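Periplasmic binding protein (Agrobacterium tumefaciens str. B6, PDB 5L9G) binds the opine mannopine in the periplasm and probably delivers it to an ABC transporter for uptake into the cell. Local coordinates at residues A[30-35]-A[116-121]; A[157-162]-A[336-341]; A[202-207]-A[340-345]; A[254-259]-A[265-270]; A[280-283]-A[287-290]. All coordinates share one frame; numbering follows the deposited sequence.

Contacts 1 and 5 meet at the amide end of mannopine: strand 115-128 of contact 1 pairs with strand 289-290 of contact 5, and S119 and T288 bind the ligand through their hydroxyls. Contact 4 is buried too, but purely apolar across its segments; it joins contact 1 through neighbouring strands 115-128 and 240-256. Contacts 2 and 3, about 8 Å apart between centres, both use C-terminal helix 324-343, which turns Y338 to the loop 157-162 and R342 to W204. Contact 3 is the partly buried one, and there arginine methylenes replace the aliphatic chains of contact 4. Contact 5 lies across the chain's centre from contacts 2 and 3.

Contact 1: A[30-35]-A[116-121]; sequences GGWQEA and VANSNY. With MO0 (mannopine), chain C.
The mannopine pocket of this periplasmic binding protein is bordered here by the start of helix 30-48 and by strand 115-128, and W32 meets N118 and S119 beside the bound ligand. The six-membered end of the indole makes the crossing: W32 CH2 lies 3.3 Å from S119 OG, which approaches the ring obliquely. The N118 side chain comes from the opposite direction, with its amide plane turned 76° from the indole. With CG anti to the backbone N (chi1 168°), W32 extends from the helix toward the strand and lays one indole face against the ligand. Mannopine CG sits 3.4 Å above the indole plane, over its centre, and the ligand's terminal amide continues along the same face. That amide is gripped at its nitrogen, mannopine NE2 donating to S119 OG over 2.7 Å in a bent bond with an N-H...O angle of 135°. Y121 offers a second aromatic surface: mannopine CB lies 3.4 Å above its ring plane, offset toward the rim, while Y121 OH is 3.1 Å from mannopine OAE on the sugar-derived chain. The glutamine-derived part of the ligand therefore runs between two aromatic rings. W32 NE1 is hydrogen-bonded to Q78 of strand 76-80, which would help fix the indole's rotation, and Y121 makes an edge-to-face contact with W226. On the strand, N118 and S119 both face D252 in a classic beta bulge. Here two aromatic rings and a serine hydroxyl line the ligand cleft of a periplasmic solute-binding protein.

Contact 2: A[157-162]-A[336-341]; sequences NQPIGM and EAYDNV
Y338, from C-terminal helix 324-343, pushes its ring against the loop 157-162, where it meets the peptide at 157-158, P159 and M162. The loop is the beta-alpha connection from strand 153-156 to helix 162-169 in a mixed alpha/beta fold, with G161 at the N-cap position. Y338 CG is anti to the backbone N (chi1 -167°), which swings the phenol off the helix and toward the loop. One flank of the ring follows the loop backbone: Y338 CE2 is 3.4 Å from Q158 O, and the peptide between N157 and Q158 comes up at the ring edge, with Q158 N in its plane. P159 fills in nearer the helix, where its CB stands 3.9 Å from Y338 CD2. M162 approaches the far end obliquely, its CB 3.7 Å from Y338 CZ. The bend at chi2 (-63°) turns the sulfur aside after CG has touched the phenol oxygen. That oxygen is not left to these carbons, since it hydrogen-bonds to the carbonyl of W156 just before the loop. L155 of strand 153-156 and L194 of helix 184-197 also touch the tyrosine side chain. At the phenol end, M162 CG lies 3.4 Å from Y338 OH.

Contact 3: A[202-207]-A[340-345]; sequences SVWWES and NVRLSR
The chief interaction is a CH-pi contact in which the R342 side chain lies over one face of the W204 indole. R342 CG sits 3.5 Å from the centroid of the six-membered ring and only 11° off its normal, close to directly over the centre. The next methylene continues across the same face, with R342 CD 3.5 Å from W204 CE3. It is thus the aliphatic part of the arginine that covers the indole; the chain bends at chi3 (-46°), and the guanidinium plane ends up 69° from the ring, not stacked on it. Apolar packing is slighter: V341 CG1 reaches W204 CH2 at 4.1 Å, the two side chains crossing at about a right angle. The polar interactions lie around this pair. R342 forms a salt bridge with D339 one turn back on the helix and its NH1 meets the carbonyl oxygen of N157, which would hold the charged end beyond the indole rim. Near the end of helix 324-343, S344 OG donates to V341 O over 2.7 Å. W204 itself leaves strand 201-205 on the side of L155. The arrangement is that of a C-terminal helix lying against a strand of an alpha/beta domain, here by an arginine-on-tryptophan contact.

Contact 4: A[254-259]-A[265-270]; sequences YAIVKG and AAMRFL
I256 and Y254 extend from one side of strand 240-256 onto helix 263-273, which follows it in the chain and runs nearly antiparallel to it, the axes of 254-256 and 265-270 lying 9.6 Å apart at 165°: a beta-alpha unit with the helix packed on the sheet. The I256 conformation decides the main contact. Its CG1 branch lies anti to the carbonyl carbon and the chain then extends (chi2 168°), carrying CD1 out to the helix surface. There the methyl rests on the backbone between A266 and M267, I256 CD1 being 3.6 Å from M267 N. A266 lies beside it, its CB 3.9 Å from I256 CD1. M267 leaves the helix pointing neither at the strand nor away from it but bends at chi2 (75°), which brings its sulfur round to the same methyl, with M267 SD 3.7 Å from I256 CD1. One turn on, L270 spreads its two branches over both strand residues. Its CD1 packs on the base of the tyrosine, 3.4 Å from Y254 CB, and comes obliquely to the ring, while L270 CD2 is 4.3 Å from I256 CD1. A266 and Y254 also touch I76 of strand 76-80. Since no hydrogen bond crosses between the segments, the helix is held here by buried apolar contacts, and the phenol oxygen of Y254 finds its partner outside, in W41 of helix 30-48.

Contact 5: A[280-283]-A[287-290]; sequences KDLP and ATAP. With MO0 (mannopine), chain C.
T288 stands between mannopine and the loop 280-283, touching the ligand through its hydroxyl and L282 through its methyl. T288 OG1 donates to mannopine OE1 over 2.7 Å, holding the oxygen of the terminal amide whose nitrogen is bound on strand 115-128. The two branches of the threonine divide the work: OG1 is anti to the backbone N (chi1 -172°), which turns it to the ligand and leaves CG2 between the backbone N and the carbonyl carbon, facing the loop. That methyl packs 3.7 Å from L282 CG, the two side chains crossing at a slant. P283 covers the backbone next to it, its CB 3.3 Å from T288 O, and its ring then meets the second proline at about a right angle, with P283 CG 3.8 Å from P290 CD. Farther out, L282 also packs on W32 and L40 of helix 30-48, so the leucine behind the threonine touches the same tryptophan that lines the ligand. A289, just after T288, pairs through its backbone with N120 of strand 115-128, which would help place the threonine beside the ligand. At the outer end of the loop, K280 NZ and D281 OD2 form a salt bridge of 3.0 Å, the amine on the syn side of the carboxylate but 33° out of its plane. A hydroxyl presented from the residue just before short strand 289-290, backed by loop 280-283, contributes to the ligand cleft of the solute-binding protein.

Contact 1: A[30-35]-A[116-121]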
# COMPACT_ATOMS: atom_id res chain seq x y z
N GLY A 30 4.12 -9.98 7.40
CA GLY A 30 4.29 -10.82 6.22
C GLY A 30 5.53 -10.51 5.41
O GLY A 30 6.51 -9.94 5.95
N GLY A 31 5.47 -10.88 4.12
CA GLY A 31 6.58 -10.74 3.16
C GLY A 31 7.12 -9.33 3.04
O GLY A 31 8.34 -9.13 2.87
N TRP A 32 6.23 -8.34 3.11
CA TRP A 32 6.60 -6.93 3.02
C TRP A 32 7.45 -6.49 4.21
O TRP A 32 8.48 -5.85 4.02
CB TRP A 32 5.35 -6.05 2.82
CG TRP A 32 5.55 -4.56 2.99
CD1 TRP A 32 4.77 -3.73 3.74
CD2 TRP A 32 6.55 -3.72 2.36
NE1 TRP A 32 5.21 -2.42 3.61
CE2 TRP A 32 6.29 -2.39 2.76
CE3 TRP A 32 7.63 -3.97 1.49
CZ2 TRP A 32 7.10 -1.30 2.37
CZ3 TRP A 32 8.45 -2.90 1.11
CH2 TRP A 32 8.17 -1.58 1.53
N GLN A 33 7.03 -6.87 5.45
CA GLN A 33 7.79 -6.53 6.67
C GLN A 33 9.13 -7.24 6.66
O GLN A 33 10.14 -6.64 7.04
CB GLN A 33 7.01 -6.83 7.94
CG GLN A 33 7.76 -6.37 9.21
CD GLN A 33 6.85 -5.78 10.25
OE1 GLN A 33 5.74 -5.33 9.95
NE2 GLN A 33 7.31 -5.77 11.50
N GLU A 34 9.14 -8.51 6.21
CA GLU A 34 10.36 -9.30 6.10
C GLU A 34 11.36 -8.66 5.12
O GLU A 34 12.55 -8.59 5.43
CB GLU A 34 10.05 -10.77 5.74
CG GLU A 34 9.37 -11.48 6.90
CD GLU A 34 8.75 -12.84 6.63
OE1 GLU A 34 9.05 -13.44 5.57
OE2 GLU A 34 7.98 -13.32 7.49
N ALA A 35 10.87 -8.15 3.99
CA ALA A 35 11.71 -7.47 3.00
C ALA A 35 12.34 -6.20 3.60
O ALA A 35 13.53 -5.97 3.43
CB ALA A 35 10.90 -7.12 1.77
N VAL A 116 8.78 10.04 4.76
CA VAL A 116 9.83 9.74 3.78
C VAL A 116 9.43 8.44 3.07
O VAL A 116 9.32 7.39 3.72
CB VAL A 116 11.27 9.64 4.38
CG1 VAL A 116 12.28 9.30 3.29
CG2 VAL A 116 11.68 10.94 5.08
N ALA A 117 9.23 8.50 1.75
CA ALA A 117 8.87 7.32 0.95
C ALA A 117 9.96 6.25 1.03
O ALA A 117 11.15 6.57 1.16
CB ALA A 117 8.66 7.71 -0.51
N ASN A 118 9.55 4.97 1.01
CA ASN A 118 10.51 3.89 0.93
C ASN A 118 10.25 3.02 -0.33
O ASN A 118 11.15 2.29 -0.75
CB ASN A 118 10.57 3.02 2.23
CG ASN A 118 9.45 2.02 2.44
OD1 ASN A 118 8.39 2.06 1.80
ND2 ASN A 118 9.66 1.06 3.32
N SER A 119 9.04 3.11 -0.94
CA SER A 119 8.71 2.26 -2.09
C SER A 119 7.47 2.70 -2.84
O SER A 119 6.65 3.46 -2.32
CB SER A 119 8.46 0.82 -1.60
OG SER A 119 7.38 0.79 -0.69
N ASN A 120 7.34 2.17 -4.07
CA ASN A 120 6.14 2.22 -4.89
C ASN A 120 5.66 0.78 -5.02
O ASN A 120 6.46 -0.16 -5.08
CB ASN A 120 6.36 2.84 -6.27
CG ASN A 120 6.63 4.32 -6.17
OD1 ASN A 120 5.83 5.11 -5.66
ND2 ASN A 120 7.81 4.72 -6.59
N TYR A 121 4.34 0.62 -5.05
CA TYR A 121 3.65 -0.67 -5.17
C TYR A 121 2.35 -0.44 -5.94
O TYR A 121 1.99 0.71 -6.23
CB TYR A 121 3.37 -1.25 -3.78
CG TYR A 121 2.44 -0.40 -2.94
CD1 TYR A 121 2.92 0.70 -2.23
CD2 TYR A 121 1.08 -0.70 -2.85
CE1 TYR A 121 2.06 1.50 -1.47
CE2 TYR A 121 0.22 0.08 -2.09
CZ TYR A 121 0.72 1.17 -1.38
OH TYR A 121 -0.11 1.93 -0.62
OAB MO0 C . -0.96 3.55 6.42
CAF MO0 C . -1.27 2.40 7.15
CAG MO0 C . -1.46 1.17 6.28
OAC MO0 C . -2.78 1.09 5.86
CAH MO0 C . -0.46 1.04 5.16
OAM MO0 C . 0.84 1.08 5.62
CAI MO0 C . -0.67 -0.16 4.23
OAD MO0 C . -0.54 -1.36 4.92
CAJ MO0 C . 0.21 -0.10 3.01
OAE MO0 C . -0.06 1.08 2.31
CAK MO0 C . 0.13 -1.33 2.10
N MO0 C . 1.49 -1.81 1.82
CA MO0 C . 1.53 -2.85 0.77
C MO0 C . 1.70 -4.21 1.39
O MO0 C . 1.65 -4.33 2.63
CB MO0 C . 2.58 -2.59 -0.29
CG MO0 C . 3.98 -2.93 0.19
CD MO0 C . 5.05 -2.24 -0.59
OE1 MO0 C . 5.71 -2.98 -1.58
NE2 MO0 C . 5.39 -1.07 -0.39
OXT MO0 C . 1.84 -5.26 0.67

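Contact 2: A[157-162]-A[336-341]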
# COMPACT_ATOMS: atom_id res chain seq x y z
N ASN A 157 -10.44 -4.31 3.73
CA ASN A 157 -11.41 -3.78 4.69
C ASN A 157 -11.15 -2.28 4.97
O ASN A 157 -11.77 -1.70 5.86
CB ASN A 157 -11.45 -4.61 6.00
CG ASN A 157 -10.25 -4.39 6.86
OD1 ASN A 157 -9.17 -4.05 6.36
ND2 ASN A 157 -10.43 -4.52 8.18
N GLN A 158 -10.16 -1.69 4.26
CA GLN A 158 -9.86 -0.25 4.34
C GLN A 158 -10.09 0.35 2.94
O GLN A 158 -10.00 -0.40 1.95
CB GLN A 158 -8.47 0.02 4.90
CG GLN A 158 -8.34 -0.41 6.35
CD GLN A 158 -6.99 -0.07 6.90
OE1 GLN A 158 -6.17 -0.94 7.24
NE2 GLN A 158 -6.73 1.21 6.99
N PRO A 159 -10.43 1.66 2.82
CA PRO A 159 -10.91 2.18 1.53
C PRO A 159 -9.91 2.64 0.47
O PRO A 159 -10.35 2.78 -0.67
CB PRO A 159 -11.79 3.37 1.94
CG PRO A 159 -11.18 3.87 3.18
CD PRO A 159 -10.67 2.64 3.91
N ILE A 160 -8.64 2.93 0.81
CA ILE A 160 -7.68 3.42 -0.21
C ILE A 160 -7.50 2.40 -1.34
O ILE A 160 -7.11 1.26 -1.10
CB ILE A 160 -6.33 3.91 0.38
CG1 ILE A 160 -6.58 5.15 1.31
CG2 ILE A 160 -5.34 4.28 -0.76
CD1 ILE A 160 -5.43 5.49 2.28
N GLY A 161 -7.85 2.82 -2.56
CA GLY A 161 -7.80 1.96 -3.74
C GLY A 161 -9.13 1.30 -4.04
O GLY A 161 -9.42 0.99 -5.20
N MET A 162 -9.98 1.12 -3.01
CA MET A 162 -11.30 0.47 -3.14
C MET A 162 -12.37 1.43 -3.68
O MET A 162 -13.15 1.03 -4.56
CB MET A 162 -11.75 -0.17 -1.81
CG MET A 162 -10.67 -1.06 -1.16
SD MET A 162 -10.25 -2.51 -2.20
CE MET A 162 -8.53 -2.24 -2.47
N GLU A 336 -16.16 5.87 6.95
CA GLU A 336 -17.53 5.62 7.41
C GLU A 336 -18.41 4.97 6.33
O GLU A 336 -19.06 3.97 6.62
CB GLU A 336 -18.17 6.90 7.99
CG GLU A 336 -19.64 6.76 8.36
CD GLU A 336 -20.22 7.87 9.20
OE1 GLU A 336 -20.87 8.78 8.64
OE2 GLU A 336 -20.03 7.83 10.44
N ALA A 337 -18.44 5.54 5.10
CA ALA A 337 -19.26 4.99 4.02
C ALA A 337 -18.84 3.56 3.64
O ALA A 337 -19.70 2.70 3.42
CB ALA A 337 -19.21 5.91 2.82
N TYR A 338 -17.51 3.30 3.58
CA TYR A 338 -17.00 1.97 3.23
C TYR A 338 -17.27 0.96 4.36
O TYR A 338 -17.66 -0.18 4.07
CB TYR A 338 -15.54 2.04 2.82
CG TYR A 338 -14.99 0.79 2.16
CD1 TYR A 338 -15.59 0.27 1.01
CD2 TYR A 338 -13.84 0.17 2.63
CE1 TYR A 338 -15.08 -0.86 0.38
CE2 TYR A 338 -13.31 -0.95 2.00
CZ TYR A 338 -13.92 -1.46 0.87
OH TYR A 338 -13.38 -2.55 0.23
N ASP A 339 -17.20 1.39 5.64
CA ASP A 339 -17.57 0.57 6.80
C ASP A 339 -19.01 0.07 6.59
O ASP A 339 -19.28 -1.11 6.81
CB ASP A 339 -17.52 1.39 8.13
CG ASP A 339 -16.16 1.56 8.80
OD1 ASP A 339 -15.18 0.92 8.35
OD2 ASP A 339 -16.09 2.35 9.78
N ASN A 340 -19.92 0.95 6.14
CA ASN A 340 -21.32 0.61 5.91
C ASN A 340 -21.52 -0.38 4.77
O ASN A 340 -22.35 -1.28 4.89
CB ASN A 340 -22.17 1.85 5.73
CG ASN A 340 -22.54 2.42 7.07
OD1 ASN A 340 -21.80 3.21 7.66
ND2 ASN A 340 -23.62 1.91 7.64
N VAL A 341 -20.74 -0.25 3.68
CA VAL A 341 -20.77 -1.20 2.56
C VAL A 341 -20.45 -2.63 3.07
O VAL A 341 -21.15 -3.57 2.73
CB VAL A 341 -19.82 -0.75 1.41
CG1 VAL A 341 -19.58 -1.88 0.41
CG2 VAL A 341 -20.38 0.48 0.69

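Contact 3: A[202-207]-A[340-345]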
# COMPACT_ATOMS: atom_id res chain seq x y z
N SER A 202 -16.89 -12.36 -0.78
CA SER A 202 -16.83 -13.44 0.22
C SER A 202 -15.98 -13.10 1.44
O SER A 202 -16.24 -13.62 2.54
CB SER A 202 -16.35 -14.74 -0.41
OG SER A 202 -15.03 -14.64 -0.93
N VAL A 203 -14.95 -12.25 1.27
CA VAL A 203 -14.03 -11.90 2.36
C VAL A 203 -13.53 -10.47 2.17
O VAL A 203 -13.17 -10.08 1.05
CB VAL A 203 -12.85 -12.93 2.47
CG1 VAL A 203 -12.26 -13.22 1.13
CG2 VAL A 203 -11.77 -12.49 3.48
N TRP A 204 -13.51 -9.71 3.28
CA TRP A 204 -12.96 -8.36 3.31
C TRP A 204 -11.62 -8.58 4.02
O TRP A 204 -11.55 -8.68 5.25
CB TRP A 204 -13.88 -7.39 4.07
CG TRP A 204 -15.26 -7.29 3.48
CD1 TRP A 204 -16.37 -7.96 3.90
CD2 TRP A 204 -15.67 -6.46 2.38
NE1 TRP A 204 -17.44 -7.63 3.10
CE2 TRP A 204 -17.06 -6.69 2.19
CE3 TRP A 204 -15.00 -5.58 1.51
CZ2 TRP A 204 -17.79 -6.05 1.18
CZ3 TRP A 204 -15.73 -4.93 0.52
CH2 TRP A 204 -17.11 -5.17 0.36
N TRP A 205 -10.56 -8.80 3.21
CA TRP A 205 -9.24 -9.13 3.75
C TRP A 205 -8.66 -7.97 4.54
O TRP A 205 -8.90 -6.80 4.20
CB TRP A 205 -8.29 -9.68 2.67
CG TRP A 205 -7.98 -8.70 1.58
CD1 TRP A 205 -8.59 -8.59 0.37
CD2 TRP A 205 -6.94 -7.71 1.60
NE1 TRP A 205 -8.01 -7.57 -0.36
CE2 TRP A 205 -7.00 -7.01 0.38
CE3 TRP A 205 -5.95 -7.36 2.54
CZ2 TRP A 205 -6.14 -5.95 0.08
CZ3 TRP A 205 -5.09 -6.32 2.24
CH2 TRP A 205 -5.19 -5.62 1.03
N GLU A 206 -7.90 -8.28 5.59
CA GLU A 206 -7.37 -7.26 6.50
C GLU A 206 -5.86 -7.02 6.40
O GLU A 206 -5.40 -5.93 6.71
CB GLU A 206 -7.75 -7.61 7.94
CG GLU A 206 -9.25 -7.79 8.09
CD GLU A 206 -9.77 -7.88 9.52
OE1 GLU A 206 -8.97 -7.68 10.46
OE2 GLU A 206 -10.98 -8.13 9.69
N SER A 207 -5.09 -8.03 6.01
CA SER A 207 -3.65 -7.89 5.90
C SER A 207 -3.16 -8.48 4.59
O SER A 207 -3.83 -9.35 4.00
CB SER A 207 -2.95 -8.60 7.08
OG SER A 207 -3.05 -10.02 6.98
N ASN A 340 -19.92 0.95 6.14
CA ASN A 340 -21.32 0.61 5.91
C ASN A 340 -21.52 -0.38 4.77
O ASN A 340 -22.35 -1.28 4.89
CB ASN A 340 -22.17 1.85 5.73
CG ASN A 340 -22.54 2.42 7.07
OD1 ASN A 340 -21.80 3.21 7.66
ND2 ASN A 340 -23.62 1.91 7.64
N VAL A 341 -20.74 -0.25 3.68
CA VAL A 341 -20.77 -1.20 2.56
C VAL A 341 -20.45 -2.63 3.07
O VAL A 341 -21.15 -3.57 2.73
CB VAL A 341 -19.82 -0.75 1.41
CG1 VAL A 341 -19.58 -1.88 0.41
CG2 VAL A 341 -20.38 0.48 0.69
N ARG A 342 -19.39 -2.77 3.88
CA ARG A 342 -18.97 -4.09 4.36
C ARG A 342 -19.90 -4.63 5.44
O ARG A 342 -20.04 -5.85 5.57
CB ARG A 342 -17.52 -4.08 4.86
CG ARG A 342 -16.54 -3.38 3.92
CD ARG A 342 -15.11 -3.54 4.39
NE ARG A 342 -14.95 -3.30 5.82
CZ ARG A 342 -14.75 -2.10 6.36
NH1 ARG A 342 -14.68 -1.02 5.59
NH2 ARG A 342 -14.62 -1.97 7.67
N LEU A 343 -20.53 -3.72 6.21
CA LEU A 343 -21.46 -4.04 7.29
C LEU A 343 -22.84 -4.34 6.70
O LEU A 343 -23.70 -4.86 7.41
CB LEU A 343 -21.55 -2.83 8.25
CG LEU A 343 -21.22 -3.02 9.74
CD1 LEU A 343 -19.73 -3.33 9.96
CD2 LEU A 343 -21.59 -1.78 10.52
N SER A 344 -23.07 -4.03 5.40
CA SER A 344 -24.36 -4.29 4.75
C SER A 344 -24.58 -5.80 4.55
O SER A 344 -25.73 -6.24 4.57
CB SER A 344 -24.48 -3.54 3.42
OG SER A 344 -23.74 -4.13 2.36
N ARG A 345 -23.48 -6.56 4.38
CA ARG A 345 -23.40 -8.01 4.14
C ARG A 345 -24.16 -8.43 2.87
O ARG A 345 -23.80 -8.03 1.76
CB ARG A 345 -23.84 -8.83 5.37
CG ARG A 345 -22.70 -9.13 6.32
CD ARG A 345 -23.14 -10.07 7.43
NE ARG A 345 -22.02 -10.86 7.94
CZ ARG A 345 -21.79 -12.14 7.64
NH1 ARG A 345 -20.75 -12.77 8.16
NH2 ARG A 345 -22.61 -12.78 6.81

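Contact 4: A[254-259]-A[265-270]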
# COMPACT_ATOMS: atom_id res chain seq x y z
N TYR A 254 7.80 6.05 5.67
CA TYR A 254 7.97 6.07 7.12
C TYR A 254 7.66 7.42 7.74
O TYR A 254 7.97 8.47 7.16
CB TYR A 254 9.40 5.68 7.51
CG TYR A 254 9.80 4.28 7.08
CD1 TYR A 254 9.18 3.16 7.63
CD2 TYR A 254 10.80 4.07 6.13
CE1 TYR A 254 9.56 1.86 7.26
CE2 TYR A 254 11.17 2.78 5.74
CZ TYR A 254 10.55 1.68 6.31
OH TYR A 254 10.91 0.41 5.92
N ALA A 255 7.14 7.37 8.96
CA ALA A 255 6.84 8.55 9.78
C ALA A 255 7.25 8.20 11.21
O ALA A 255 7.36 7.01 11.54
CB ALA A 255 5.36 8.87 9.73
N ILE A 256 7.47 9.22 12.04
CA ILE A 256 7.81 9.03 13.46
C ILE A 256 6.60 9.46 14.27
O ILE A 256 6.02 10.51 14.00
CB ILE A 256 9.15 9.69 13.84
CG1 ILE A 256 10.31 8.91 13.16
CG2 ILE A 256 9.34 9.75 15.38
CD1 ILE A 256 11.68 9.58 13.19
N VAL A 257 6.15 8.60 15.19
CA VAL A 257 4.97 8.83 16.03
C VAL A 257 5.20 10.01 16.98
O VAL A 257 6.27 10.11 17.59
CB VAL A 257 4.52 7.53 16.77
CG1 VAL A 257 3.21 7.75 17.52
CG2 VAL A 257 4.37 6.37 15.79
N LYS A 258 4.21 10.93 17.07
CA LYS A 258 4.25 12.09 17.98
C LYS A 258 4.43 11.57 19.40
O LYS A 258 3.62 10.76 19.86
CB LYS A 258 2.97 12.92 17.85
CG LYS A 258 3.04 14.27 18.57
CD LYS A 258 3.23 15.41 17.59
CE LYS A 258 3.77 16.66 18.25
NZ LYS A 258 3.98 17.74 17.25
N GLY A 259 5.49 12.01 20.07
CA GLY A 259 5.82 11.60 21.42
C GLY A 259 6.56 10.27 21.48
O GLY A 259 6.59 9.64 22.54
N ALA A 265 16.92 8.77 18.27
CA ALA A 265 17.54 7.57 17.69
C ALA A 265 16.75 7.12 16.44
O ALA A 265 17.35 6.72 15.43
CB ALA A 265 17.58 6.46 18.73
N ALA A 266 15.40 7.22 16.50
CA ALA A 266 14.51 6.88 15.39
C ALA A 266 14.79 7.76 14.16
O ALA A 266 14.79 7.26 13.05
CB ALA A 266 13.06 7.01 15.82
N MET A 267 15.06 9.07 14.38
CA MET A 267 15.39 10.02 13.31
C MET A 267 16.67 9.57 12.57
O MET A 267 16.67 9.52 11.34
CB MET A 267 15.52 11.46 13.88
CG MET A 267 15.26 12.54 12.87
SD MET A 267 13.51 12.76 12.43
CE MET A 267 12.97 13.78 13.77
N ARG A 268 17.73 9.20 13.34
CA ARG A 268 19.01 8.73 12.80
C ARG A 268 18.81 7.44 12.01
O ARG A 268 19.38 7.27 10.94
CB ARG A 268 20.04 8.47 13.92
CG ARG A 268 20.48 9.67 14.72
CD ARG A 268 21.87 9.46 15.34
NE ARG A 268 21.93 8.27 16.20
CZ ARG A 268 22.79 7.27 16.04
NH1 ARG A 268 23.67 7.29 15.04
NH2 ARG A 268 22.79 6.25 16.88
N PHE A 269 17.99 6.53 12.56
CA PHE A 269 17.68 5.22 11.97
C PHE A 269 16.95 5.39 10.63
O PHE A 269 17.37 4.81 9.62
CB PHE A 269 16.88 4.39 12.98
CG PHE A 269 16.69 2.91 12.68
CD1 PHE A 269 17.61 2.22 11.89
CD2 PHE A 269 15.66 2.20 13.26
CE1 PHE A 269 17.46 0.84 11.65
CE2 PHE A 269 15.50 0.82 13.01
CZ PHE A 269 16.40 0.16 12.20
N LEU A 270 15.93 6.26 10.60
CA LEU A 270 15.18 6.58 9.39
C LEU A 270 16.07 7.23 8.32
O LEU A 270 15.96 6.85 7.15
CB LEU A 270 13.96 7.47 9.71
CG LEU A 270 13.11 7.95 8.51
CD1 LEU A 270 12.65 6.79 7.64
CD2 LEU A 270 11.96 8.80 8.96

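Contact 5: A[280-283]-A[287-290]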
# COMPACT_ATOMS: atom_id res chain seq x y z
N LYS A 280 18.50 -0.38 -2.59
CA LYS A 280 18.83 -1.27 -3.72
C LYS A 280 18.43 -2.74 -3.46
O LYS A 280 18.10 -3.45 -4.42
CB LYS A 280 20.32 -1.16 -4.10
CG LYS A 280 21.29 -1.85 -3.12
CD LYS A 280 22.77 -1.73 -3.51
CE LYS A 280 23.57 -2.92 -3.02
NZ LYS A 280 23.58 -3.04 -1.54
N ASP A 281 18.47 -3.19 -2.19
CA ASP A 281 18.17 -4.57 -1.78
C ASP A 281 16.70 -4.84 -1.47
O ASP A 281 16.32 -6.01 -1.33
CB ASP A 281 19.03 -4.99 -0.58
CG ASP A 281 20.50 -5.00 -0.91
OD1 ASP A 281 20.87 -5.61 -1.94
OD2 ASP A 281 21.28 -4.41 -0.14
N LEU A 282 15.88 -3.79 -1.35
CA LEU A 282 14.46 -3.94 -1.03
C LEU A 282 13.71 -4.95 -1.94
O LEU A 282 12.95 -5.76 -1.39
CB LEU A 282 13.77 -2.56 -1.02
CG LEU A 282 12.43 -2.48 -0.31
CD1 LEU A 282 12.49 -3.05 1.13
CD2 LEU A 282 11.89 -1.03 -0.33
N PRO A 283 13.93 -4.99 -3.28
CA PRO A 283 13.19 -5.97 -4.10
C PRO A 283 13.91 -7.29 -4.36
O PRO A 283 13.51 -8.01 -5.28
CB PRO A 283 12.96 -5.21 -5.42
CG PRO A 283 13.95 -4.08 -5.43
CD PRO A 283 14.74 -4.11 -4.15
N ALA A 287 8.41 -8.53 -4.42
CA ALA A 287 8.09 -7.71 -5.58
C ALA A 287 7.61 -6.32 -5.15
O ALA A 287 6.41 -6.09 -4.94
CB ALA A 287 7.08 -8.41 -6.48
N THR A 288 8.58 -5.42 -4.97
CA THR A 288 8.34 -4.01 -4.65
C THR A 288 9.29 -3.17 -5.51
O THR A 288 10.09 -3.74 -6.25
CB THR A 288 8.44 -3.75 -3.15
OG1 THR A 288 7.99 -2.40 -2.92
CG2 THR A 288 9.86 -3.94 -2.61
N ALA A 289 9.19 -1.82 -5.43
CA ALA A 289 10.04 -0.92 -6.19
C ALA A 289 10.64 0.10 -5.23
O ALA A 289 9.88 0.75 -4.53
CB ALA A 289 9.23 -0.19 -7.26
N PRO A 290 11.98 0.25 -5.15
CA PRO A 290 12.55 1.26 -4.24
C PRO A 290 12.14 2.68 -4.63
O PRO A 290 11.89 2.94 -5.81
CB PRO A 290 14.07 1.06 -4.38
CG PRO A 290 14.25 0.42 -5.71
CD PRO A 290 13.03 -0.46 -5.91
OAB MO0 C . -0.96 3.55 6.42
CAF MO0 C . -1.27 2.40 7.15
CAG MO0 C . -1.46 1.17 6.28
OAC MO0 C . -2.78 1.09 5.86
CAH MO0 C . -0.46 1.04 5.16
OAM MO0 C . 0.84 1.08 5.62
CAI MO0 C . -0.67 -0.16 4.23
OAD MO0 C . -0.54 -1.36 4.92
CAJ MO0 C . 0.21 -0.10 3.01
OAE MO0 C . -0.06 1.08 2.31
CAK MO0 C . 0.13 -1.33 2.10
N MO0 C . 1.49 -1.81 1.82
CA MO0 C . 1.53 -2.85 0.77
C MO0 C . 1.70 -4.21 1.39
O MO0 C . 1.65 -4.33 2.63
CB MO0 C . 2.58 -2.59 -0.29
CG MO0 C . 3.98 -2.93 0.19
CD MO0 C . 5.05 -2.24 -0.59
OE1 MO0 C . 5.71 -2.98 -1.58
NE2 MO0 C . 5.39 -1.07 -0.39
OXT MO0 C . 1.84 -5.26 0.67